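Local structure of MEM-A1 (Soil metagenome, 6E0S) at residues L195-S206 and A271-E282. The protein probably hydrolyses the beta-lactam ring of antibiotics with bound zinc, as a subclass B3 metallo-beta-lactamase. Residues are numbered along the deposited sequence; the frame is centred on the assembly and turned at random.
Sequences LNAFAAKPFRYS and AGVRLQKKLAAE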
loop_
_atom_site.group_PDB
_atom_site.type_symbol
_atom_site.label_atom_id
_atom_site.label_comp_id
_atom_site.label_asym_id
_atom_site.label_seq_id
_atom_site.Cartn_x
_atom_site.Cartn_y
_atom_site.Cartn_z
ATOM N N LEU A 195 -0.617 9.083 -1.731
ATOM C CA LEU A 195 -1.104 10.059 -2.700
ATOM C C LEU A 195 -0.273 11.336 -2.669
ATOM O O LEU A 195 -0.710 12.368 -3.170
ATOM C CB LEU A 195 -2.581 10.385 -2.449
ATOM C CG LEU A 195 -3.594 9.254 -2.569
ATOM C CD1 LEU A 195 -4.996 9.746 -2.170
ATOM C CD2 LEU A 195 -3.552 8.695 -4.012
ATOM N N ASN A 196 0.916 11.280 -2.082
ATOM C CA ASN A 196 1.713 12.470 -1.840
ATOM C C ASN A 196 2.525 12.858 -3.074
ATOM O O ASN A 196 3.288 12.052 -3.623
ATOM C CB ASN A 196 2.619 12.239 -0.634
ATOM C CG ASN A 196 1.874 12.408 0.676
ATOM O OD1 ASN A 196 0.641 12.584 0.700
ATOM N ND2 ASN A 196 2.619 12.366 1.781
ATOM N N ALA A 197 2.329 14.091 -3.529
ATOM C CA ALA A 197 3.149 14.672 -4.586
ATOM C C ALA A 197 4.530 14.998 -4.033
ATOM O O ALA A 197 4.774 16.104 -3.539
ATOM C CB ALA A 197 2.484 15.928 -5.162
ATOM N N PHE A 198 5.449 14.046 -4.111
ATOM C CA PHE A 198 6.807 14.235 -3.620
ATOM C C PHE A 198 7.762 13.988 -4.778
ATOM O O PHE A 198 7.592 13.019 -5.520
ATOM C CB PHE A 198 7.098 13.289 -2.447
ATOM C CG PHE A 198 8.418 13.547 -1.804
ATOM C CD1 PHE A 198 9.537 12.823 -2.182
ATOM C CD2 PHE A 198 8.560 14.555 -0.856
ATOM C CE1 PHE A 198 10.783 13.084 -1.599
ATOM C CE2 PHE A 198 9.802 14.819 -0.269
ATOM C CZ PHE A 198 10.912 14.085 -0.644
ATOM N N ALA A 199 8.754 14.861 -4.944
ATOM C CA ALA A 199 9.599 14.792 -6.135
ATOM C C ALA A 199 11.066 14.992 -5.788
ATOM O O ALA A 199 11.408 15.809 -4.929
ATOM C CB ALA A 199 9.206 15.852 -7.182
ATOM N N ALA A 200 11.927 14.248 -6.470
ATOM C CA ALA A 200 13.359 14.520 -6.442
ATOM C C ALA A 200 13.733 15.436 -7.598
ATOM O O ALA A 200 13.225 15.280 -8.715
ATOM C CB ALA A 200 14.155 13.220 -6.523
ATOM N N LYS A 201 14.612 16.404 -7.322
ATOM C CA LYS A 201 15.111 17.273 -8.378
ATOM C C LYS A 201 15.706 16.427 -9.504
ATOM O O LYS A 201 16.472 15.489 -9.237
ATOM C CB LYS A 201 16.169 18.234 -7.820
ATOM C CG LYS A 201 15.649 19.149 -6.703
ATOM C CD LYS A 201 16.754 20.082 -6.164
ATOM C CE LYS A 201 17.097 19.804 -4.688
ATOM N NZ LYS A 201 18.078 18.692 -4.503
ATOM N N PRO A 202 15.402 16.734 -10.777
ATOM C CA PRO A 202 14.703 17.934 -11.218
ATOM C C PRO A 202 13.232 17.729 -11.560
ATOM O O PRO A 202 12.700 18.518 -12.339
ATOM C CB PRO A 202 15.467 18.302 -12.484
ATOM C CG PRO A 202 15.775 16.945 -13.091
ATOM C CD PRO A 202 15.925 15.972 -11.929
ATOM N N PHE A 203 12.592 16.705 -11.005
ATOM C CA PHE A 203 11.225 16.381 -11.403
ATOM C C PHE A 203 10.255 17.462 -10.925
ATOM O O PHE A 203 10.367 17.965 -9.802
ATOM C CB PHE A 203 10.818 15.029 -10.835
ATOM C CG PHE A 203 9.495 14.536 -11.349
ATOM C CD1 PHE A 203 9.427 13.751 -12.483
ATOM C CD2 PHE A 203 8.318 14.860 -10.692
ATOM C CE1 PHE A 203 8.208 13.306 -12.954
ATOM C CE2 PHE A 203 7.094 14.426 -11.171
ATOM C CZ PHE A 203 7.048 13.652 -12.298
ATOM N N ARG A 204 9.287 17.812 -11.774
ATOM C CA ARG A 204 8.264 18.792 -11.412
ATOM C C ARG A 204 6.905 18.256 -11.815
ATOM O O ARG A 204 6.709 17.884 -12.977
ATOM C CB ARG A 204 8.512 20.133 -12.103
ATOM C CG ARG A 204 9.795 20.812 -11.700
ATOM C CD ARG A 204 10.107 21.946 -12.663
ATOM N NE ARG A 204 8.938 22.781 -12.941
ATOM C CZ ARG A 204 8.600 23.865 -12.245
ATOM N NH1 ARG A 204 9.343 24.263 -11.219
ATOM N NH2 ARG A 204 7.517 24.551 -12.578
ATOM N N TYR A 205 5.972 18.219 -10.860
ATOM C CA TYR A 205 4.606 17.829 -11.193
ATOM C C TYR A 205 3.960 18.825 -12.150
ATOM O O TYR A 205 3.094 18.443 -12.943
ATOM C CB TYR A 205 3.764 17.680 -9.921
ATOM C CG TYR A 205 3.977 16.347 -9.225
ATOM C CD1 TYR A 205 3.127 15.268 -9.478
ATOM C CD2 TYR A 205 5.030 16.161 -8.338
ATOM C CE1 TYR A 205 3.310 14.046 -8.862
ATOM C CE2 TYR A 205 5.228 14.935 -7.715
ATOM C CZ TYR A 205 4.366 13.883 -7.978
ATOM O OH TYR A 205 4.566 12.647 -7.366
ATOM N N SER A 206 4.378 20.099 -12.101
ATOM C CA SER A 206 3.882 21.114 -13.031
ATOM C C SER A 206 4.134 20.751 -14.487
ATOM O O SER A 206 3.573 21.398 -15.374
ATOM C CB SER A 206 4.549 22.463 -12.762
ATOM O OG SER A 206 4.592 22.752 -11.386
ATOM N N ALA A 271 -4.040 14.830 0.999
ATOM C CA ALA A 271 -3.180 14.717 -0.171
ATOM C C ALA A 271 -3.417 15.870 -1.136
ATOM O O ALA A 271 -2.473 16.379 -1.748
ATOM C CB ALA A 271 -3.429 13.379 -0.862
ATOM N N GLY A 272 -4.671 16.284 -1.302
ATOM C CA GLY A 272 -4.943 17.427 -2.169
ATOM C C GLY A 272 -4.272 18.696 -1.673
ATOM O O GLY A 272 -3.755 19.496 -2.461
ATOM N N VAL A 273 -4.249 18.888 -0.351
ATOM C CA VAL A 273 -3.559 20.040 0.212
ATOM C C VAL A 273 -2.060 19.942 -0.035
ATOM O O VAL A 273 -1.415 20.930 -0.423
ATOM C CB VAL A 273 -3.891 20.161 1.709
ATOM C CG1 VAL A 273 -3.011 21.218 2.370
ATOM C CG2 VAL A 273 -5.350 20.512 1.863
ATOM N N ARG A 274 -1.481 18.747 0.141
ATOM C CA ARG A 274 -0.047 18.598 -0.095
ATOM C C ARG A 274 0.299 18.855 -1.552
ATOM O O ARG A 274 1.368 19.402 -1.860
ATOM C CB ARG A 274 0.424 17.199 0.314
ATOM C CG ARG A 274 0.528 17.025 1.809
ATOM C CD ARG A 274 1.099 15.665 2.170
ATOM N NE ARG A 274 1.537 15.639 3.554
ATOM C CZ ARG A 274 2.813 15.562 3.913
ATOM N NH1 ARG A 274 3.755 15.482 2.974
ATOM N NH2 ARG A 274 3.142 15.560 5.201
ATOM N N LEU A 275 -0.596 18.479 -2.457
ATOM C CA LEU A 275 -0.363 18.717 -3.870
ATOM C C LEU A 275 -0.353 20.207 -4.172
ATOM O O LEU A 275 0.517 20.691 -4.913
ATOM C CB LEU A 275 -1.428 17.995 -4.694
ATOM C CG LEU A 275 -1.428 18.361 -6.163
ATOM C CD1 LEU A 275 -0.124 17.895 -6.787
ATOM C CD2 LEU A 275 -2.643 17.779 -6.872
ATOM N N GLN A 276 -1.299 20.957 -3.595
ATOM C CA GLN A 276 -1.315 22.398 -3.813
ATOM C C GLN A 276 -0.045 23.044 -3.264
ATOM O O GLN A 276 0.543 23.916 -3.911
ATOM C CB GLN A 276 -2.565 23.021 -3.176
ATOM C CG GLN A 276 -3.875 22.626 -3.897
ATOM C CD GLN A 276 -3.792 22.882 -5.402
ATOM O OE1 GLN A 276 -3.670 24.035 -5.847
ATOM N NE2 GLN A 276 -3.850 21.817 -6.186
ATOM N N LYS A 277 0.418 22.600 -2.088
ATOM C CA LYS A 277 1.675 23.115 -1.556
ATOM C C LYS A 277 2.848 22.782 -2.474
ATOM O O LYS A 277 3.733 23.624 -2.689
ATOM C CB LYS A 277 1.918 22.564 -0.154
ATOM C CG LYS A 277 0.940 23.055 0.890
ATOM C CD LYS A 277 1.207 22.415 2.251
ATOM C CE LYS A 277 0.350 23.023 3.336
ATOM N NZ LYS A 277 0.655 22.350 4.623
ATOM N N LYS A 278 2.860 21.575 -3.047
ATOM C CA LYS A 278 3.940 21.193 -3.960
ATOM C C LYS A 278 3.919 22.052 -5.227
ATOM O O LYS A 278 4.964 22.548 -5.674
ATOM C CB LYS A 278 3.833 19.697 -4.289
ATOM C CG LYS A 278 4.901 19.132 -5.246
ATOM C CD LYS A 278 6.292 19.353 -4.633
ATOM C CE LYS A 278 7.401 18.827 -5.507
ATOM N NZ LYS A 278 8.723 19.291 -4.985
ATOM N N LEU A 279 2.743 22.271 -5.801
ATOM C CA LEU A 279 2.677 23.111 -6.986
ATOM C C LEU A 279 3.135 24.533 -6.680
ATOM O O LEU A 279 3.807 25.163 -7.507
ATOM C CB LEU A 279 1.268 23.103 -7.545
ATOM C CG LEU A 279 0.758 21.771 -8.085
ATOM C CD1 LEU A 279 -0.741 21.905 -8.441
ATOM C CD2 LEU A 279 1.564 21.325 -9.291
ATOM N N ALA A 280 2.819 25.044 -5.481
ATOM C CA ALA A 280 3.275 26.378 -5.100
ATOM C C ALA A 280 4.789 26.416 -4.932
ATOM O O ALA A 280 5.445 27.365 -5.379
ATOM C CB ALA A 280 2.590 26.843 -3.808
ATOM N N ALA A 281 5.361 25.388 -4.309
ATOM C CA ALA A 281 6.811 25.312 -4.166
ATOM C C ALA A 281 7.493 25.241 -5.521
ATOM O O ALA A 281 8.563 25.833 -5.717
ATOM C CB ALA A 281 7.191 24.106 -3.303
ATOM N N GLU A 282 6.874 24.543 -6.479
ATOM C CA GLU A 282 7.467 24.425 -7.805
ATOM C C GLU A 282 7.470 25.746 -8.544
ATOM O O GLU A 282 8.386 25.997 -9.338
ATOM C CB GLU A 282 6.735 23.369 -8.625
ATOM C CG GLU A 282 7.071 21.983 -8.175
ATOM C CD GLU A 282 6.489 20.941 -9.076
ATOM O OE1 GLU A 282 5.910 21.333 -10.105
ATOM O OE2 GLU A 282 6.589 19.744 -8.754
HETATM O O HOH W 1 -0.302 15.072 -2.855
HETATM O O HOH W 2 9.142 17.179 -3.279
HETATM O O HOH W 3 11.738 18.592 -5.444
HETATM O O HOH W 4 9.388 19.251 -7.888
HETATM O O HOH W 5 3.362 24.887 -10.191
#
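Glu282 extends its carboxylate from segment 271-282 of helix 263-285 to the backbone of Tyr205 and Ser206, joining the C-terminal helix of this metallo-beta-lactamase fold to the loop that follows strand 185-192. Both oxygens use their syn lone pairs: OE2 accepts from Tyr205 N at 2.7 Å and OE1 from Ser206 N at 2.8 Å, so two successive amides fix the carboxylate's rotation. A two-oxygen acceptor on an extended arm suits this place, and two N-H groups should favour its ionised form. OE2 also lies in the plane of the Tyr205 ring, at its edge, with ring and carboxylate planes 26° apart. That ring is sandwiched, Ala197 CB over one face and Phe203 CE2 over the other, and its hydroxyl is hydrogen-bonded to Gly168 O. Arg204 and Glu282 run antiparallel alongside each other. The arginine chain bends at chi3 (46°), and NH1 of Arg204 donates to Glu282 O at 2.7 Å, the donor above the carbonyl plane, while OE1 lies over the guanidinium face as an opposite charge only.

One turn back, Lys278 bends at chi2 (59°); small Ala197 and Ala199 let its long aliphatic arm lie against the loop, CE 3.9 Å from Ala199 CB. Its NZ donates to two waters held by Ala199 N and Ala199 O, and weakly to a third that in turn donates to Phe203 O and Glu282 OE2. Farther along, Ala197 CB meets Leu275 CD1 at 3.6 Å, and the Asn196 amide lies nearly parallel to the Arg274 guanidinium, ND2 over its face. Asn196 is near the zinc site, and its carbonyl oxygen is hydrogen-bonded to the zinc ligand His169. Beside it, Leu195 CB presses tightly on Ala271 CB, and a single water accepts from Ala197 N while donating to Leu195 O and, at 2.8 Å, to Ala271 O.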